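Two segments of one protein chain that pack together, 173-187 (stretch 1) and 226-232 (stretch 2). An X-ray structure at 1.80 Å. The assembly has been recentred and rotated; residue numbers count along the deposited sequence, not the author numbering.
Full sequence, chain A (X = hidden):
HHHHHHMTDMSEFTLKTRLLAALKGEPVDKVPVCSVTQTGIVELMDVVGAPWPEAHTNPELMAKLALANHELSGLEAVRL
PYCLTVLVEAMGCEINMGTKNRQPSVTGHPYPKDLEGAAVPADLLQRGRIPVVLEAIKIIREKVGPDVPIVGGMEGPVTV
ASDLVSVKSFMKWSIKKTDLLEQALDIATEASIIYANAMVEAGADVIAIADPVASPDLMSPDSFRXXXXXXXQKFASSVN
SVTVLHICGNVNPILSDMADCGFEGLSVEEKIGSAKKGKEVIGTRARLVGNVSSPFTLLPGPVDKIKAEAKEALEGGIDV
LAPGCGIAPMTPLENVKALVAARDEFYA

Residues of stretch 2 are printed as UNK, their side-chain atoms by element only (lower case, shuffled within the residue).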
# COMPACT_ATOMS: atom_id res chain seq x y z
N TRP A 173 20.83 13.51 -7.69
CA TRP A 173 20.99 12.91 -9.01
C TRP A 173 19.87 13.24 -9.98
O TRP A 173 20.09 13.25 -11.21
CB TRP A 173 21.12 11.42 -8.90
CG TRP A 173 22.31 11.02 -8.07
CD1 TRP A 173 23.31 11.82 -7.56
CD2 TRP A 173 22.65 9.69 -7.66
NE1 TRP A 173 24.20 11.07 -6.83
CE2 TRP A 173 23.84 9.78 -6.87
CE3 TRP A 173 22.07 8.46 -7.85
CZ2 TRP A 173 24.44 8.69 -6.30
CZ3 TRP A 173 22.66 7.36 -7.26
CH2 TRP A 173 23.83 7.47 -6.53
N SER A 174 18.68 13.45 -9.44
CA SER A 174 17.53 13.83 -10.26
C SER A 174 17.78 15.11 -11.08
O SER A 174 17.25 15.24 -12.21
CB SER A 174 16.27 13.98 -9.42
OG SER A 174 16.22 15.19 -8.69
N ILE A 175 18.59 16.02 -10.52
CA ILE A 175 19.03 17.25 -11.23
C ILE A 175 20.38 17.08 -11.93
O ILE A 175 20.55 17.52 -13.06
CB ILE A 175 19.25 18.41 -10.24
CG1 ILE A 175 17.99 18.73 -9.47
CG2 ILE A 175 19.90 19.62 -10.94
CD1 ILE A 175 18.20 18.87 -7.97
N LYS A 176 21.35 16.45 -11.26
CA LYS A 176 22.73 16.54 -11.70
C LYS A 176 23.27 15.29 -12.37
O LYS A 176 24.22 15.41 -13.12
CB LYS A 176 23.65 16.95 -10.54
CG LYS A 176 24.30 18.33 -10.68
CD LYS A 176 23.34 19.44 -10.27
CE LYS A 176 24.00 20.83 -10.24
NZ LYS A 176 23.35 21.63 -9.16
N LYS A 177 22.71 14.11 -12.11
CA LYS A 177 23.20 12.88 -12.71
C LYS A 177 22.03 12.00 -13.06
O LYS A 177 21.84 10.96 -12.44
CB LYS A 177 24.09 12.11 -11.73
CG LYS A 177 25.41 12.77 -11.27
CD LYS A 177 26.64 12.64 -12.19
CE LYS A 177 27.03 11.21 -12.64
NZ LYS A 177 28.21 11.16 -13.55
N THR A 178 21.24 12.39 -14.06
CA THR A 178 20.01 11.70 -14.33
C THR A 178 20.27 10.28 -14.82
O THR A 178 19.39 9.41 -14.67
CB THR A 178 19.17 12.47 -15.34
OG1 THR A 178 19.89 12.58 -16.58
CG2 THR A 178 18.81 13.89 -14.76
N ASP A 179 21.46 9.99 -15.37
CA ASP A 179 21.78 8.61 -15.72
C ASP A 179 21.77 7.72 -14.50
O ASP A 179 21.40 6.55 -14.59
CB ASP A 179 23.15 8.47 -16.34
CG ASP A 179 23.11 8.41 -17.79
OD1 ASP A 179 22.25 9.09 -18.38
OD2 ASP A 179 23.96 7.71 -18.40
N LEU A 180 22.30 8.22 -13.39
CA LEU A 180 22.33 7.45 -12.16
C LEU A 180 20.92 7.29 -11.54
O LEU A 180 20.47 6.23 -11.11
CB LEU A 180 23.32 8.06 -11.13
CG LEU A 180 24.81 8.07 -11.43
CD1 LEU A 180 25.50 8.83 -10.29
CD2 LEU A 180 25.42 6.68 -11.57
N LEU A 181 20.22 8.39 -11.50
CA LEU A 181 18.81 8.36 -11.21
C LEU A 181 18.06 7.26 -12.00
O LEU A 181 17.34 6.42 -11.39
CB LEU A 181 18.15 9.70 -11.47
CG LEU A 181 16.75 9.72 -10.90
CD1 LEU A 181 16.73 10.34 -9.51
CD2 LEU A 181 15.84 10.54 -11.82
N GLU A 182 18.22 7.25 -13.32
CA GLU A 182 17.60 6.20 -14.13
C GLU A 182 18.06 4.80 -13.94
O GLU A 182 17.25 3.87 -13.93
CB GLU A 182 17.65 6.53 -15.62
CG GLU A 182 16.75 7.69 -16.01
CD GLU A 182 16.66 7.79 -17.53
OE1 GLU A 182 16.38 6.76 -18.23
OE2 GLU A 182 16.95 8.89 -18.03
N GLN A 183 19.35 4.62 -13.71
CA GLN A 183 19.85 3.27 -13.41
C GLN A 183 19.24 2.73 -12.13
O GLN A 183 18.83 1.57 -12.09
CB GLN A 183 21.36 3.27 -13.30
CG GLN A 183 21.88 1.87 -13.32
CD GLN A 183 23.39 1.84 -13.23
OE1 GLN A 183 24.09 2.89 -13.38
NE2 GLN A 183 23.90 0.64 -13.02
N ALA A 184 19.17 3.57 -11.09
CA ALA A 184 18.55 3.12 -9.83
C ALA A 184 17.07 2.77 -9.94
O ALA A 184 16.59 1.74 -9.39
CB ALA A 184 18.76 4.19 -8.75
N LEU A 185 16.33 3.64 -10.61
CA LEU A 185 14.92 3.40 -10.90
C LEU A 185 14.75 2.12 -11.65
O LEU A 185 13.91 1.33 -11.28
CB LEU A 185 14.36 4.57 -11.69
CG LEU A 185 14.20 5.84 -10.84
CD1 LEU A 185 13.91 7.06 -11.72
CD2 LEU A 185 13.05 5.65 -9.87
N ASP A 186 15.61 1.82 -12.62
CA ASP A 186 15.48 0.58 -13.34
C ASP A 186 15.74 -0.66 -12.52
O ASP A 186 15.00 -1.64 -12.63
CB ASP A 186 16.38 0.59 -14.63
CG ASP A 186 15.82 1.58 -15.73
OD1 ASP A 186 14.65 2.05 -15.60
OD2 ASP A 186 16.57 1.91 -16.66
N ILE A 187 16.79 -0.65 -11.69
CA ILE A 187 17.05 -1.78 -10.80
C ILE A 187 15.90 -1.92 -9.80
O ILE A 187 15.41 -3.05 -9.57
CB ILE A 187 18.35 -1.59 -10.01
CG1 ILE A 187 19.56 -1.55 -10.97
CG2 ILE A 187 18.51 -2.70 -8.99
CD1 ILE A 187 20.78 -0.84 -10.43
N UNK A 226 8.66 13.11 -16.04
CA UNK A 226 9.84 12.85 -16.84
C UNK A 226 10.47 11.45 -16.56
O UNK A 226 10.92 10.75 -17.53
o UNK A 226 13.00 15.67 -17.04
n UNK A 226 13.98 14.37 -18.61
c UNK A 226 10.91 13.89 -16.59
c UNK A 226 12.06 13.51 -17.47
c UNK A 226 13.04 14.62 -17.72
N UNK A 227 10.53 11.08 -15.26
CA UNK A 227 11.25 9.86 -14.82
C UNK A 227 10.48 8.75 -14.12
O UNK A 227 10.82 7.56 -14.26
c UNK A 227 13.36 11.24 -14.39
c UNK A 227 12.41 10.19 -13.87
c UNK A 227 15.08 11.93 -15.87
c UNK A 227 14.22 10.95 -15.41
c UNK A 227 14.21 13.50 -14.30
c UNK A 227 13.38 12.51 -13.82
c UNK A 227 15.07 13.21 -15.31
N UNK A 228 9.46 9.13 -13.35
CA UNK A 228 8.80 8.19 -12.42
C UNK A 228 7.67 7.46 -13.08
O UNK A 228 7.54 6.25 -12.92
c UNK A 228 8.90 10.38 -9.14
c UNK A 228 9.45 9.79 -10.48
c UNK A 228 10.79 9.01 -10.28
c UNK A 228 8.38 8.94 -11.19
N UNK A 229 6.85 8.17 -13.87
CA UNK A 229 5.66 7.60 -14.50
C UNK A 229 5.99 6.33 -15.29
O UNK A 229 5.29 5.33 -15.15
n UNK A 229 1.09 10.30 -17.94
c UNK A 229 5.04 8.65 -15.42
c UNK A 229 2.06 9.17 -17.66
c UNK A 229 3.08 9.52 -16.63
c UNK A 229 3.71 8.28 -15.98
N UNK A 230 7.06 6.38 -16.08
CA UNK A 230 7.41 5.21 -16.91
C UNK A 230 7.74 3.97 -16.13
O UNK A 230 7.36 2.85 -16.58
o UNK A 230 9.72 5.83 -17.26
c UNK A 230 8.52 5.51 -17.96
N UNK A 231 8.36 4.12 -14.95
CA UNK A 231 8.63 2.97 -14.16
C UNK A 231 7.39 2.44 -13.51
O UNK A 231 7.20 1.22 -13.43
c UNK A 231 11.57 4.61 -14.34
n UNK A 231 12.88 6.63 -15.93
n UNK A 231 14.53 5.12 -16.45
c UNK A 231 9.77 3.22 -13.11
c UNK A 231 13.41 5.44 -15.78
n UNK A 231 12.83 4.49 -15.06
c UNK A 231 11.18 3.26 -13.70
N UNK A 232 6.56 3.32 -12.99
CA UNK A 232 5.24 2.88 -12.41
C UNK A 232 4.37 2.17 -13.45
O UNK A 232 3.83 1.09 -13.16
c UNK A 232 5.20 4.66 -10.59
c UNK A 232 4.52 4.08 -11.82
c UNK A 232 4.68 6.06 -10.21
c UNK A 232 5.05 3.71 -9.38

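Position 226 carries five side-chain atoms, three carbons with one oxygen and one nitrogen on the third. Its CA-to-CB bond points sideways; its end comes nearer but not within contact distance of stretch 1, and no surface is covered. An unbranched chain ending in an amide-like fork is glutamine, Gln226.

Position 227 has seven carbons, one followed by a closed ring of six, with no heteroatom. Its CA-to-CB bond points toward stretch 1, and the ring lodges among Ser174, Thr178, Leu181 and Glu182. A six-carbon ring on a single methylene, lacking a hydroxyl oxygen, is phenylalanine, Phe227. Leu181 CD2 lies over one face, 3.8 Å from the centroid of the Phe227 ring and 19° off the ring normal, a CH-pi geometry; its closest ring atom is Phe227 CG at 3.6 Å. Thr178 CG2 approaches Phe227 CZ obliquely at 3.8 Å.

Position 228 shows four carbons, forked at the second. The CA-to-CB bond points sideways, but the end of the chain comes nearer, bringing a branch carbon against Leu185 CD1. The fork lies one carbon beyond CB, which excludes a beta-branched chain and gives leucine, Leu228. Leu228 CD2 is 4.0 Å from Leu185 CD1, an apolar contact.

Position 229 has four carbons in a row ending in nitrogen, and the side chain is out of reach of stretch 1. This is lysine, Lys229. All four chi angles are t, so the chain is extended; its terminal nitrogen is hydrogen-bonded elsewhere in the structure.

Position 230 has one carbon and one oxygen, and the side chain makes no contact with stretch 1. The composition is that of serine, Ser230, with chi1 at 64° (p).

Position 231 holds three carbons, a nitrogen, then a carbon bearing two more nitrogens. Its CA-to-CB bond points toward stretch 1, and its nitrogens meet Glu182 OE1 and Asp186 OD1. That planar three-nitrogen group is a guanidinium, so the residue is arginine, Arg231. Arg231 NH2 donates to Glu182 OE1 at 3.0 Å (N-H...acceptor angle 162°), and Arg231 NE to Asp186 OD1 at 3.1 Å (158°); both pairs are salt bridges. Both acceptors lie near the guanidinium plane, where its N-H bonds point, while Leu185 CD1 covers one face. Within stretch 2, Arg231 NH1 donates to Phe227 O at 2.8 Å.

Position 232 again has four carbons forked at the second, out of reach of stretch 1: leucine, Leu232.

The contact joins two helices running nearly parallel, at 18° with axes 10.4 Å apart at closest approach. Phe227 and Arg231, four residues apart and thus about one turn, both point across and have the largest areas covered by stretch 1, 90 and 109 Å² of the 405 Å² summed over both sides. The aromatic ring sits in a hole formed by Thr178, Leu181 and Glu182 of helix 178-187 and by Ser174 of the helical segment before it, whereas the guanidinium meets two carboxylates spaced four residues apart, Glu182 and Asp186. Between these features, Leu185 CD1 reaches Phe227 CB at 4.1 Å, linking the apolar packing to the charged pairing.

Stretch 2 (226-232) QFLKSRL
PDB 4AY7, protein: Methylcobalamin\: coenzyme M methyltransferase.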